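Local coordinates for stress responsive alpha-beta protein (Jannaschia sp., PDB 3BB5) that is of unknown function but belongs to the stress responsive alpha/beta barrel family and forms a dimer of ferredoxin-like chains, at residues D46-E51 against H93-R98. Residues are numbered along the deposited sequence; the frame is centred on the assembly and turned at random.
Sequences DGLAPE and HPTHQR
In this ferredoxin-like fold, the C-terminal part of helix 34-48 meets the capped N-terminus of helix 94-105 where Leu48 reaches His93, Thr95 and His96. It illustrates how one residue can cap one helix and offer a ring face to a side chain of another. As N-cap, His93 accepts the backbone N-H of Thr95 at ND1, with N to ND1 3.0 Å and the donor tilted slightly from the ring plane. From helix 34-48, Leu48 CD1 stands over the middle of the imidazole in a CH-pi contact, 3.5 Å from the ring centroid. Pro94 CD lies against the opposite face, nearer the rim, so both faces have a carbon against them. With CG anti to the backbone N (chi1 176°), the Leu48 side chain is sent toward the helix start: its other methyl, CD2, lies 4.0 Å from His96 CB, while its CB meets Thr95 CG2. The His96 ring is held elsewhere, by a hydrogen bond between ND1 and Ala91 O. Replacing His93 with an alanine would probably leave Thr95 N without its capping acceptor and Leu48 CD1 without the ring face it packs on. Across these two segments the contact is apolar, while the capping bond limits the turning of the ring that Leu48 covers.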
loop_
_atom_site.group_PDB
_atom_site.type_symbol
_atom_site.label_atom_id
_atom_site.label_comp_id
_atom_site.label_asym_id
_atom_site.label_seq_id
_atom_site.Cartn_x
_atom_site.Cartn_y
_atom_site.Cartn_z
ATOM N N ASP A 46 -0.582 -3.000 -16.952
ATOM C CA ASP A 46 0.381 -4.101 -17.150
ATOM C C ASP A 46 1.191 -3.930 -18.445
ATOM O O ASP A 46 2.392 -4.192 -18.475
ATOM C CB ASP A 46 -0.289 -5.482 -17.174
ATOM C CG ASP A 46 -0.678 -5.986 -15.780
ATOM O OD1 ASP A 46 -0.041 -5.571 -14.791
ATOM O OD2 ASP A 46 -1.662 -6.762 -15.662
ATOM N N GLY A 47 0.520 -3.486 -19.502
ATOM C CA GLY A 47 1.172 -3.216 -20.766
ATOM C C GLY A 47 2.107 -2.052 -20.731
ATOM O O GLY A 47 3.144 -2.080 -21.370
ATOM N N LEU A 48 1.730 -1.004 -20.020
ATOM C CA LEU A 48 2.577 0.170 -19.898
ATOM C C LEU A 48 3.856 -0.023 -19.073
ATOM O O LEU A 48 4.915 0.435 -19.490
ATOM C CB LEU A 48 1.783 1.380 -19.382
ATOM C CG LEU A 48 2.592 2.650 -19.111
ATOM C CD1 LEU A 48 3.202 3.188 -20.405
ATOM C CD2 LEU A 48 1.737 3.672 -18.358
ATOM N N ALA A 49 3.780 -0.691 -17.937
ATOM C CA ALA A 49 4.917 -0.811 -16.988
ATOM C C ALA A 49 6.291 -1.140 -17.634
ATOM O O ALA A 49 7.268 -0.440 -17.351
ATOM C CB ALA A 49 4.606 -1.827 -15.945
ATOM N N PRO A 50 6.370 -2.203 -18.492
ATOM C CA PRO A 50 7.628 -2.579 -19.182
ATOM C C PRO A 50 8.174 -1.537 -20.109
ATOM O O PRO A 50 9.291 -1.666 -20.550
ATOM C CB PRO A 50 7.233 -3.812 -20.013
ATOM C CG PRO A 50 5.952 -4.275 -19.482
ATOM C CD PRO A 50 5.277 -3.130 -18.839
ATOM N N GLU A 51 7.371 -0.538 -20.445
ATOM C CA GLU A 51 7.733 0.491 -21.396
ATOM C C GLU A 51 8.232 1.728 -20.693
ATOM O O GLU A 51 8.668 2.653 -21.344
ATOM C CB GLU A 51 6.522 0.798 -22.317
ATOM C CG GLU A 51 6.000 -0.465 -23.096
ATOM C CD GLU A 51 7.130 -1.125 -23.916
ATOM O OE1 GLU A 51 7.911 -0.344 -24.552
ATOM O OE2 GLU A 51 7.257 -2.387 -23.898
ATOM N N HIS A 93 1.963 9.996 -19.030
ATOM C CA HIS A 93 1.920 9.155 -20.222
ATOM C C HIS A 93 0.456 8.952 -20.644
ATOM O O HIS A 93 -0.393 8.697 -19.783
ATOM C CB HIS A 93 2.601 7.803 -19.928
ATOM C CG HIS A 93 2.804 6.949 -21.141
ATOM N ND1 HIS A 93 1.778 6.275 -21.765
ATOM C CD2 HIS A 93 3.925 6.644 -21.833
ATOM C CE1 HIS A 93 2.259 5.605 -22.800
ATOM N NE2 HIS A 93 3.560 5.817 -22.864
ATOM N N PRO A 94 0.155 9.043 -21.962
ATOM C CA PRO A 94 -1.235 8.905 -22.427
ATOM C C PRO A 94 -1.927 7.619 -22.021
ATOM O O PRO A 94 -3.120 7.645 -21.737
ATOM C CB PRO A 94 -1.143 9.009 -23.968
ATOM C CG PRO A 94 0.292 9.223 -24.320
ATOM C CD PRO A 94 1.115 9.286 -23.073
ATOM N N THR A 95 -1.209 6.506 -21.986
ATOM C CA THR A 95 -1.765 5.226 -21.485
ATOM C C THR A 95 -2.255 5.305 -20.044
ATOM O O THR A 95 -3.322 4.811 -19.709
ATOM C CB THR A 95 -0.743 4.041 -21.656
ATOM O OG1 THR A 95 -0.305 4.004 -23.013
ATOM C CG2 THR A 95 -1.400 2.697 -21.349
ATOM N N HIS A 96 -1.495 5.968 -19.188
ATOM C CA HIS A 96 -1.883 6.080 -17.798
ATOM C C HIS A 96 -3.045 7.093 -17.566
ATOM O O HIS A 96 -3.931 6.900 -16.701
ATOM C CB HIS A 96 -0.674 6.469 -16.938
ATOM C CG HIS A 96 -1.085 6.951 -15.606
ATOM N ND1 HIS A 96 -1.128 8.289 -15.281
ATOM C CD2 HIS A 96 -1.634 6.282 -14.567
ATOM C CE1 HIS A 96 -1.640 8.416 -14.071
ATOM N NE2 HIS A 96 -1.947 7.212 -13.615
ATOM N N GLN A 97 -3.026 8.186 -18.309
ATOM C CA GLN A 97 -4.127 9.120 -18.250
ATOM C C GLN A 97 -5.438 8.464 -18.675
ATOM O O GLN A 97 -6.479 8.698 -18.054
ATOM C CB GLN A 97 -3.808 10.372 -19.073
ATOM C CG GLN A 97 -2.803 11.285 -18.347
ATOM C CD GLN A 97 -2.452 12.537 -19.151
ATOM O OE1 GLN A 97 -1.802 12.456 -20.192
ATOM N NE2 GLN A 97 -2.875 13.692 -18.666
ATOM N N ARG A 98 -5.402 7.621 -19.701
ATOM C CA ARG A 98 -6.598 6.846 -20.051
ATOM C C ARG A 98 -7.041 5.864 -18.966
ATOM O O ARG A 98 -8.203 5.844 -18.597
ATOM C CB ARG A 98 -6.429 6.110 -21.351
ATOM C CG ARG A 98 -7.798 5.815 -21.975
ATOM C CD ARG A 98 -7.688 5.309 -23.357
ATOM N NE ARG A 98 -7.292 3.911 -23.359
ATOM C CZ ARG A 98 -6.046 3.469 -23.479
ATOM N NH1 ARG A 98 -5.026 4.310 -23.617
ATOM N NH2 ARG A 98 -5.829 2.161 -23.469
#